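Local coordinates for actin-related protein 8 (Homo sapiens, PDB 4FO0) that binds ATP and serves as a proposed core subunit of the INO80 chromatin remodelling complex, contributing to nucleosome binding, transcriptional regulation and probably DNA repair, at residues A[46-50]-A[51-55]; A[288-291]-A[292-295]; A[523-526]-A[527-530]; A[578-581]-A[582-585]. All coordinates share one frame; numbering follows the deposited sequence. Where two conformers were deposited one is given.

Contact 1. Residues A[46-50]-A[51-55]; sequences RRHKQ and QGQPL
His48 and Gln53 carry this local contact, packed against each other where the chain turns back just after a strand. The first kind of interaction is flat group on flat group. Gln53 NE2 lies over one face of the imidazole, 3.3 Å from His48 CG. The ring and amide planes are 33° apart, so the groups overlap without a true parallel stack. The side chains run past each other in opposite directions. Gln53 is extended beyond CG (chi2 169°), which carries its amide from the far arm of the turn back over the base of the ring.

The second kind is aliphatic. Gln53 CB also comes near the ring, 3.4 Å from His48 CD2. Near the start of the turn Gln53 OE1 lies 3.2 Å from Gln50 N. Gln50 CB is 3.4 Å from Gln53 OE1. At the bend, Gly52 has a positive phi of 65°, a value that favours glycine.

On the strand side, His48 is tied by its backbone to Cys148, and its side chain also touches Asn150. An alanine in place of His48 is likely to leave the Gln53 amide without its flat support and free to turn. The stretch leaves strand 38-47 as a mostly exposed turn. Its place in the chain probably corresponds to the start of the DNase-binding loop of actin, at the tip of subdomain 2 in the actin fold.

Contact 2. Residues A[288-291]-A[292-295]; sequences YWLM and QRAG
Tyr288 and Gln292 meet one helical turn apart because their first torsions lean the side chains together. Tyr288 has CG opposite its backbone N (chi1 175°), and Gln292 has CG opposite its carbonyl carbon (chi1 -82°). Gln292 is then fully extended, and its amide comes to lie on the phenol ring. The two planes are only 11° apart, a stacked pair. Gln292 OE1 sits over one face toward the rim, 3.5 Å from Tyr288 CE2. Closer to the helix, Gln292 CG makes a CH-pi contact, 4.1 Å from the centroid of the Tyr288 ring. The phenol OH and Gln292 NE2 are near neighbours but not hydrogen-bonded. A serine in place of Tyr288 would probably leave the Gln292 amide without its stacking surface and free to swing.

A second pair follows on the next helix positions. Arg293 CD stands over the five-membered ring of Trp289, 4.1 Å from its centroid. Trp289 was modelled in two conformers, so this contact is less certain. The tryptophan also packs on Leu79 of helix 71-88, and Leu290 packs on helix 353-359.

The backbone then closes the helix. Gln292 N gives a bond of 2.9 Å to Tyr288 O, and Ala294 N one of 3.2 Å to Leu290 O. Past Ala294, Gly295 takes a positive phi. Gly295 N bonds to Gln292 O at 2.8 Å, while Phe296 N turns back to Met291 O. This is a Schellman motif, a classic C-terminal helix end, here finishing helix 280-293 with glycine as the C-prime residue.

Contact 3. Residues A[523-526]-A[527-530]; sequences RILN and KMPP
Arg523 and Lys527 mark the last turn of helix 516-527, a helix C-terminus that leads into a proline-containing link. Two backbone bonds complete the turn. Lys527 N gives its hydrogen to Arg523 O, and Met528 N to Ile524 O, each at 2.8 Å.

The two basic side chains run side by side. Lys527 bends at chi2 (68°), and its ammonium ends over the centre of one face of the Arg523 guanidinium. Lys527 NZ is 3.8 Å from Arg523 NH1. The closeness of like charges is probably eased by Asp481, which forms a salt bridge with Arg523 NH2; Tyr363 OH bonds to the same nitrogen. A water accepts from Lys527 NZ at 2.9 Å and from Asn526 ND2 at 3.1 Å, so it bridges the two exposed side chains.

Met528 CG lies in the crowded position between N and carbonyl carbon (chi1 65°), beside the carbonyls of Ile524 and Leu525. Met528 SD is 4.2 Å from Leu525 CD2.

Pro529 follows as the N-cap of helix 530-535. Met528 packs on Arg533 of that helix, on Leu485 of helix 480-489 and on Tyr501 of helix 494-502, and it meets Val539 just before strand 540-542.

Contact 4. Residues A[578-581]-A[582-585]; sequences QRFG and VRML
Phe580 and Arg583 lie side by side and point the same way across a tight turn between two short helices. Arg583 has CG opposite its backbone N (chi1 -164°) and stays extended from CG to NE. This shape sets the guanidinium alongside the ring, with the two planes 14° apart. Arg583 NH1 approaches the ring obliquely, near CD1 and CE1, and Arg583 CD is 3.7 Å from Phe580 CD1.

Met584 folds instead of reaching out. Its chi1 of -54° and its bend at chi2 bring Met584 SD back to Phe580 CB, 4.1 Å away. The sulfur is 5.3 Å from the centroid of the Phe580 ring, an oblique Met-aromatic contact.

The turn from Phe580 to Arg583 is type II'. Gly581 takes the positive phi that opens such a turn and suits glycine. Gly581 O receives a nearly straight bond of 2.7 Å from Met584 N. The bond from Arg583 N to Phe580 O is weak, and the place of Arg583 N is less sure.

The arginine uses its NE for a salt bridge with Glu587. That bond probably balances its charge, while its aliphatic stem and Met584 give the exposed Phe580 some apolar cover.

Overall arrangement
The four contacts are local and come in series along the chain. None nests in or crosses another, and none touch. Contact 1 closes the turn after strand 38-47, probably in subdomain 2 of the actin fold. Contact 2 ends helix 280-293, probably in subdomain 4, its centre about 35 Å from that of contact 1. Contact 3 joins helix 516-527 to helix 530-535, probably in subdomain 3, about 54 Å between centres from contact 1 and across the chain's centre from it. Contact 4 turns helix 574-580 into helix 583-588 near the C terminus, probably in subdomain 1, and lies across the chain's centre from contact 2. Together they probably sample all four subdomains.

Contact 1. Residues A[46-50]-A[51-55]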
loop_
_atom_site.group_PDB
_atom_site.type_symbol
_atom_site.label_atom_id
_atom_site.label_comp_id
_atom_site.label_asym_id
_atom_site.label_seq_id
_atom_site.Cartn_x
_atom_site.Cartn_y
_atom_site.Cartn_z
ATOM N N ARG A 46 21.548 -6.020 -1.920
ATOM C CA ARG A 46 22.449 -7.070 -2.332
ATOM C C ARG A 46 23.797 -6.461 -2.622
ATOM O O ARG A 46 23.881 -5.430 -3.304
ATOM C CB ARG A 46 21.909 -7.776 -3.562
ATOM C CG ARG A 46 20.805 -8.762 -3.252
ATOM C CD ARG A 46 20.648 -9.738 -4.387
ATOM N NE ARG A 46 19.664 -10.785 -4.105
ATOM C CZ ARG A 46 19.886 -11.849 -3.345
ATOM N NH1 ARG A 46 21.061 -12.012 -2.746
ATOM N NH2 ARG A 46 18.924 -12.742 -3.172
ATOM N N ARG A 47 24.848 -7.096 -2.098
ATOM C CA ARG A 47 26.207 -6.606 -2.295
ATOM C C ARG A 47 26.633 -6.774 -3.737
ATOM O O ARG A 47 26.056 -7.568 -4.476
ATOM C CB ARG A 47 27.203 -7.316 -1.379
ATOM C CG ARG A 47 28.554 -6.608 -1.303
ATOM C CD ARG A 47 29.536 -7.332 -0.399
ATOM N NE ARG A 47 29.858 -6.569 0.803
ATOM C CZ ARG A 47 30.759 -5.592 0.852
ATOM N NH1 ARG A 47 31.428 -5.249 -0.240
ATOM N NH2 ARG A 47 30.983 -4.948 1.991
ATOM N N HIS A 48 27.628 -5.998 -4.144
ATOM C CA HIS A 48 28.281 -6.224 -5.424
ATOM C C HIS A 48 29.231 -7.395 -5.274
ATOM O O HIS A 48 29.688 -7.685 -4.166
ATOM C CB HIS A 48 29.065 -4.995 -5.843
ATOM C CG HIS A 48 28.202 -3.846 -6.231
ATOM N ND1 HIS A 48 26.826 -3.917 -6.205
ATOM C CD2 HIS A 48 28.507 -2.598 -6.661
ATOM C CE1 HIS A 48 26.323 -2.762 -6.601
ATOM N NE2 HIS A 48 27.323 -1.945 -6.888
ATOM N N LYS A 49 29.526 -8.072 -6.377
ATOM C CA LYS A 49 30.488 -9.165 -6.333
ATOM C C LYS A 49 31.863 -8.671 -6.785
ATOM O O LYS A 49 32.865 -9.373 -6.627
ATOM C CB LYS A 49 30.018 -10.346 -7.186
ATOM C CG LYS A 49 28.516 -10.585 -7.162
ATOM C CD LYS A 49 27.769 -9.528 -7.974
ATOM C CE LYS A 49 26.832 -10.169 -8.996
ATOM N NZ LYS A 49 25.816 -11.073 -8.374
ATOM N N GLN A 50 31.896 -7.455 -7.334
ATOM C CA GLN A 50 33.131 -6.826 -7.806
ATOM C C GLN A 50 33.188 -5.348 -7.458
ATOM O O GLN A 50 32.170 -4.725 -7.137
ATOM C CB GLN A 50 33.249 -6.933 -9.324
ATOM C CG GLN A 50 33.537 -8.313 -9.860
ATOM C CD GLN A 50 33.469 -8.351 -11.375
ATOM O OE1 GLN A 50 32.563 -8.955 -11.950
ATOM N NE2 GLN A 50 34.423 -7.694 -12.030
ATOM N N GLN A 51 34.390 -4.788 -7.559
ATOM C CA GLN A 51 34.586 -3.345 -7.467
ATOM C C GLN A 51 34.089 -2.655 -8.739
ATOM O O GLN A 51 34.099 -3.243 -9.823
ATOM C CB GLN A 51 36.068 -3.007 -7.245
ATOM C CG GLN A 51 36.612 -3.312 -5.850
ATOM C CD GLN A 51 37.001 -4.773 -5.665
ATOM O OE1 GLN A 51 36.347 -5.681 -6.185
ATOM N NE2 GLN A 51 38.080 -5.002 -4.920
ATOM N N GLY A 52 33.643 -1.411 -8.600
ATOM C CA GLY A 52 33.269 -0.596 -9.746
ATOM C C GLY A 52 32.070 -1.052 -10.562
ATOM O O GLY A 52 32.037 -0.852 -11.782
ATOM N N GLN A 53 31.091 -1.672 -9.903
ATOM C CA GLN A 53 29.801 -1.943 -10.539
ATOM C C GLN A 53 28.933 -0.686 -10.335
ATOM O O GLN A 53 29.099 0.015 -9.332
ATOM C CB GLN A 53 29.149 -3.210 -9.947
ATOM C CG GLN A 53 29.725 -4.563 -10.470
ATOM C CD GLN A 53 29.249 -5.816 -9.677
ATOM O OE1 GLN A 53 29.889 -6.868 -9.729
ATOM N NE2 GLN A 53 28.125 -5.700 -8.960
ATOM N N PRO A 54 28.047 -0.357 -11.302
ATOM C CA PRO A 54 27.153 0.799 -11.104
ATOM C C PRO A 54 26.072 0.485 -10.073
ATOM O O PRO A 54 25.547 -0.626 -10.045
ATOM C CB PRO A 54 26.511 1.000 -12.479
ATOM C CG PRO A 54 27.372 0.196 -13.433
ATOM C CD PRO A 54 27.875 -0.958 -12.636
ATOM N N LEU A 55 25.755 1.448 -9.220
ATOM C CA LEU A 55 24.785 1.210 -8.165
ATOM C C LEU A 55 23.354 1.220 -8.698
ATOM O O LEU A 55 22.886 2.212 -9.244
ATOM C CB LEU A 55 24.980 2.217 -7.032
ATOM C CG LEU A 55 26.292 1.874 -6.318
ATOM C CD1 LEU A 55 26.611 2.826 -5.184
ATOM C CD2 LEU A 55 26.218 0.442 -5.809
#

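Contact 2. Residues A[288-291]-A[292-295]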
loop_
_atom_site.group_PDB
_atom_site.type_symbol
_atom_site.label_atom_id
_atom_site.label_comp_id
_atom_site.label_asym_id
_atom_site.label_seq_id
_atom_site.Cartn_x
_atom_site.Cartn_y
_atom_site.Cartn_z
ATOM N N TYR A 288 5.191 16.683 -1.590
ATOM C CA TYR A 288 6.514 17.250 -1.700
ATOM C C TYR A 288 6.549 18.402 -2.699
ATOM O O TYR A 288 7.070 19.478 -2.419
ATOM C CB TYR A 288 7.526 16.170 -2.103
ATOM C CG TYR A 288 8.912 16.719 -2.352
ATOM C CD1 TYR A 288 9.569 17.478 -1.381
ATOM C CD2 TYR A 288 9.566 16.481 -3.554
ATOM C CE1 TYR A 288 10.844 17.993 -1.609
ATOM C CE2 TYR A 288 10.836 16.978 -3.787
ATOM C CZ TYR A 288 11.471 17.731 -2.813
ATOM O OH TYR A 288 12.730 18.214 -3.065
ATOM N N TRP A 289 6.006 18.163 -3.881
ATOM C CA TRP A 289 6.018 19.168 -4.953
ATOM C C TRP A 289 5.261 20.420 -4.541
ATOM O O TRP A 289 5.705 21.552 -4.790
ATOM C CB TRP A 289 5.421 18.584 -6.229
ATOM C CG TRP A 289 4.983 19.577 -7.287
ATOM C CD1 TRP A 289 5.786 20.366 -8.069
ATOM C CD2 TRP A 289 3.639 19.854 -7.698
ATOM N NE1 TRP A 289 5.020 21.124 -8.927
ATOM C CE2 TRP A 289 3.696 20.824 -8.715
ATOM C CE3 TRP A 289 2.386 19.373 -7.295
ATOM C CZ2 TRP A 289 2.549 21.329 -9.336
ATOM C CZ3 TRP A 289 1.252 19.874 -7.914
ATOM C CH2 TRP A 289 1.341 20.842 -8.924
ATOM N N LEU A 290 4.130 20.229 -3.871
ATOM C CA LEU A 290 3.372 21.369 -3.375
ATOM C C LEU A 290 4.193 22.132 -2.337
ATOM O O LEU A 290 4.293 23.360 -2.403
ATOM C CB LEU A 290 2.029 20.922 -2.801
ATOM C CG LEU A 290 1.094 20.256 -3.812
ATOM C CD1 LEU A 290 -0.116 19.578 -3.141
ATOM C CD2 LEU A 290 0.648 21.273 -4.821
ATOM N N MET A 291 4.786 21.406 -1.388
ATOM C CA MET A 291 5.605 22.036 -0.348
ATOM C C MET A 291 6.806 22.800 -0.905
ATOM O O MET A 291 7.186 23.835 -0.377
ATOM C CB MET A 291 6.094 21.017 0.665
ATOM C CG MET A 291 5.002 20.474 1.556
ATOM S SD MET A 291 5.647 19.428 2.900
ATOM C CE MET A 291 6.547 18.142 2.049
ATOM N N GLN A 292 7.424 22.299 -1.960
ATOM C CA GLN A 292 8.505 23.062 -2.556
ATOM C C GLN A 292 8.016 24.447 -2.950
ATOM O O GLN A 292 8.664 25.447 -2.645
ATOM C CB GLN A 292 9.060 22.344 -3.763
ATOM C CG GLN A 292 10.045 21.272 -3.433
ATOM C CD GLN A 292 10.551 20.602 -4.689
ATOM O OE1 GLN A 292 9.805 19.892 -5.370
ATOM N NE2 GLN A 292 11.814 20.844 -5.022
ATOM N N ARG A 293 6.865 24.504 -3.613
ATOM C CA ARG A 293 6.281 25.783 -3.994
ATOM C C ARG A 293 6.036 26.694 -2.782
ATOM O O ARG A 293 6.073 27.909 -2.898
ATOM C CB ARG A 293 4.992 25.581 -4.801
ATOM C CG ARG A 293 5.213 24.919 -6.146
ATOM C CD ARG A 293 4.022 24.039 -6.566
ATOM N NE ARG A 293 2.947 24.784 -7.225
ATOM C CZ ARG A 293 1.873 25.276 -6.608
ATOM N NH1 ARG A 293 0.958 25.932 -7.310
ATOM N NH2 ARG A 293 1.706 25.117 -5.296
ATOM N N ALA A 294 5.794 26.109 -1.616
ATOM C CA ALA A 294 5.619 26.908 -0.405
ATOM C C ALA A 294 6.940 27.227 0.307
ATOM O O ALA A 294 6.928 27.708 1.441
ATOM C CB ALA A 294 4.666 26.218 0.549
ATOM N N GLY A 295 8.073 26.945 -0.341
ATOM C CA GLY A 295 9.376 27.190 0.266
ATOM C C GLY A 295 9.843 26.190 1.319
ATOM O O GLY A 295 10.431 26.562 2.335
#

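Contact 3. Residues A[523-526]-A[527-530]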
loop_
_atom_site.group_PDB
_atom_site.type_symbol
_atom_site.label_atom_id
_atom_site.label_comp_id
_atom_site.label_asym_id
_atom_site.label_seq_id
_atom_site.Cartn_x
_atom_site.Cartn_y
_atom_site.Cartn_z
ATOM N N ARG A 523 -18.686 12.441 -0.998
ATOM C CA ARG A 523 -18.574 12.433 -2.456
ATOM C C ARG A 523 -19.457 11.351 -3.010
ATOM O O ARG A 523 -20.112 11.544 -4.034
ATOM C CB ARG A 523 -17.156 12.139 -2.932
ATOM C CG ARG A 523 -16.088 12.920 -2.247
ATOM C CD ARG A 523 -15.595 14.038 -3.115
ATOM N NE ARG A 523 -15.106 13.599 -4.425
ATOM C CZ ARG A 523 -14.669 14.462 -5.343
ATOM N NH1 ARG A 523 -14.669 15.763 -5.057
ATOM N NH2 ARG A 523 -14.238 14.051 -6.534
ATOM N N ILE A 524 -19.454 10.194 -2.355
ATOM C CA ILE A 524 -20.248 9.083 -2.862
ATOM C C ILE A 524 -21.729 9.456 -2.953
ATOM O O ILE A 524 -22.348 9.249 -3.992
ATOM C CB ILE A 524 -20.023 7.783 -2.072
ATOM C CG1 ILE A 524 -18.575 7.319 -2.248
ATOM C CG2 ILE A 524 -20.969 6.692 -2.550
ATOM C CD1 ILE A 524 -18.113 7.280 -3.706
ATOM N N LEU A 525 -22.279 10.042 -1.891
ATOM C CA LEU A 525 -23.664 10.510 -1.912
ATOM C C LEU A 525 -23.951 11.372 -3.123
ATOM O O LEU A 525 -24.855 11.082 -3.910
ATOM C CB LEU A 525 -23.978 11.325 -0.674
ATOM C CG LEU A 525 -24.272 10.519 0.577
ATOM C CD1 LEU A 525 -25.079 11.369 1.544
ATOM C CD2 LEU A 525 -25.021 9.275 0.187
ATOM N N ASN A 526 -23.182 12.444 -3.266
ATOM C CA ASN A 526 -23.412 13.401 -4.343
ATOM C C ASN A 526 -23.202 12.822 -5.731
ATOM O O ASN A 526 -23.924 13.173 -6.664
ATOM C CB ASN A 526 -22.538 14.643 -4.163
ATOM C CG ASN A 526 -22.744 15.306 -2.813
ATOM O OD1 ASN A 526 -23.821 15.206 -2.207
ATOM N ND2 ASN A 526 -21.707 15.985 -2.329
ATOM N N LYS A 527 -22.217 11.936 -5.860
ATOM C CA LYS A 527 -21.810 11.397 -7.158
ATOM C C LYS A 527 -22.618 10.172 -7.587
ATOM O O LYS A 527 -22.737 9.897 -8.776
ATOM C CB LYS A 527 -20.323 11.022 -7.144
ATOM C CG LYS A 527 -19.382 12.044 -7.748
ATOM C CD LYS A 527 -19.311 13.291 -6.907
ATOM C CE LYS A 527 -18.332 14.292 -7.494
ATOM N NZ LYS A 527 -18.142 15.443 -6.561
ATOM N N MET A 528 -23.153 9.424 -6.627
ATOM C CA MET A 528 -23.846 8.182 -6.962
ATOM C C MET A 528 -25.134 8.471 -7.708
ATOM O O MET A 528 -25.615 9.603 -7.679
ATOM C CB MET A 528 -24.147 7.356 -5.714
ATOM C CG MET A 528 -25.122 8.014 -4.763
ATOM S SD MET A 528 -25.461 6.957 -3.341
ATOM C CE MET A 528 -26.131 5.543 -4.212
ATOM N N PRO A 529 -25.694 7.441 -8.372
ATOM C CA PRO A 529 -26.961 7.511 -9.113
ATOM C C PRO A 529 -28.104 7.836 -8.162
ATOM O O PRO A 529 -28.305 7.101 -7.188
ATOM C CB PRO A 529 -27.133 6.091 -9.660
ATOM C CG PRO A 529 -25.790 5.468 -9.579
ATOM C CD PRO A 529 -25.133 6.080 -8.383
ATOM N N PRO A 530 -28.854 8.915 -8.449
ATOM C CA PRO A 530 -29.800 9.508 -7.497
ATOM C C PRO A 530 -30.963 8.567 -7.238
ATOM O O PRO A 530 -31.549 8.595 -6.153
ATOM C CB PRO A 530 -30.283 10.773 -8.215
ATOM C CG PRO A 530 -29.417 10.906 -9.452
ATOM C CD PRO A 530 -28.973 9.526 -9.779
HETATM O O HOH W 1 -18.941 15.840 -3.762
#

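Contact 4. Residues A[578-581]-A[582-585]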
loop_
_atom_site.group_PDB
_atom_site.type_symbol
_atom_site.label_atom_id
_atom_site.label_comp_id
_atom_site.label_asym_id
_atom_site.label_seq_id
_atom_site.Cartn_x
_atom_site.Cartn_y
_atom_site.Cartn_z
ATOM N N GLN A 578 4.093 -31.117 -6.525
ATOM C CA GLN A 578 5.204 -31.709 -7.248
ATOM C C GLN A 578 4.694 -32.525 -8.419
ATOM O O GLN A 578 5.319 -32.582 -9.471
ATOM C CB GLN A 578 6.016 -32.599 -6.317
ATOM C CG GLN A 578 7.374 -32.991 -6.860
ATOM C CD GLN A 578 8.336 -33.390 -5.763
ATOM O OE1 GLN A 578 7.944 -33.565 -4.611
ATOM N NE2 GLN A 578 9.606 -33.536 -6.115
ATOM N N ARG A 579 3.547 -33.158 -8.222
ATOM C CA ARG A 579 2.977 -34.049 -9.215
ATOM C C ARG A 579 2.254 -33.264 -10.295
ATOM O O ARG A 579 2.644 -33.288 -11.455
ATOM C CB ARG A 579 2.006 -35.017 -8.549
ATOM C CG ARG A 579 2.582 -36.392 -8.277
ATOM C CD ARG A 579 1.579 -37.474 -8.629
ATOM N NE ARG A 579 1.222 -38.280 -7.470
ATOM C CZ ARG A 579 1.877 -38.256 -6.316
ATOM N NH1 ARG A 579 2.924 -37.461 -6.164
ATOM N NH2 ARG A 579 1.481 -39.026 -5.313
ATOM N N PHE A 580 1.193 -32.571 -9.906
ATOM C CA PHE A 580 0.245 -32.028 -10.862
ATOM C C PHE A 580 0.485 -30.549 -11.087
ATOM O O PHE A 580 0.018 -29.975 -12.065
ATOM C CB PHE A 580 -1.177 -32.245 -10.369
ATOM C CG PHE A 580 -1.525 -33.683 -10.158
ATOM C CD1 PHE A 580 -2.065 -34.430 -11.183
ATOM C CD2 PHE A 580 -1.307 -34.286 -8.938
ATOM C CE1 PHE A 580 -2.387 -35.755 -10.995
ATOM C CE2 PHE A 580 -1.625 -35.611 -8.743
ATOM C CZ PHE A 580 -2.166 -36.347 -9.773
ATOM N N GLY A 581 1.216 -29.934 -10.168
ATOM C CA GLY A 581 1.434 -28.501 -10.208
ATOM C C GLY A 581 0.170 -27.673 -10.403
ATOM O O GLY A 581 -0.852 -27.876 -9.733
ATOM N N VAL A 582 0.263 -26.735 -11.342
ATOM C CA VAL A 582 -0.761 -25.727 -11.595
ATOM C C VAL A 582 -2.167 -26.289 -11.645
ATOM O O VAL A 582 -3.149 -25.573 -11.422
ATOM C CB VAL A 582 -0.495 -25.041 -12.937
ATOM C CG1 VAL A 582 -1.355 -23.785 -13.071
ATOM C CG2 VAL A 582 0.990 -24.734 -13.070
ATOM N N ARG A 583 -2.262 -27.568 -11.977
ATOM C CA ARG A 583 -3.545 -28.238 -12.039
ATOM C C ARG A 583 -4.277 -28.097 -10.699
ATOM O O ARG A 583 -5.504 -28.057 -10.652
ATOM C CB ARG A 583 -3.328 -29.709 -12.379
ATOM C CG ARG A 583 -4.565 -30.443 -12.842
ATOM C CD ARG A 583 -4.452 -31.907 -12.461
ATOM N NE ARG A 583 -5.319 -32.766 -13.259
ATOM C CZ ARG A 583 -5.627 -34.016 -12.927
ATOM N NH1 ARG A 583 -5.147 -34.537 -11.804
ATOM N NH2 ARG A 583 -6.421 -34.740 -13.708
ATOM N N MET A 584 -3.515 -28.002 -9.613
ATOM C CA MET A 584 -4.104 -27.944 -8.282
ATOM C C MET A 584 -4.884 -26.662 -8.086
ATOM O O MET A 584 -5.993 -26.668 -7.556
ATOM C CB MET A 584 -3.024 -28.061 -7.216
ATOM C CG MET A 584 -2.135 -29.281 -7.389
ATOM S SD MET A 584 -3.022 -30.811 -7.039
ATOM C CE MET A 584 -4.718 -30.237 -6.933
ATOM N N LEU A 585 -4.298 -25.562 -8.533
ATOM C CA LEU A 585 -4.940 -24.260 -8.443
ATOM C C LEU A 585 -6.223 -24.233 -9.258
ATOM O O LEU A 585 -7.254 -23.756 -8.784
ATOM C CB LEU A 585 -3.971 -23.165 -8.891
ATOM C CG LEU A 585 -2.753 -23.101 -7.961
ATOM C CD1 LEU A 585 -1.580 -22.402 -8.603
ATOM C CD2 LEU A 585 -3.117 -22.437 -6.639
#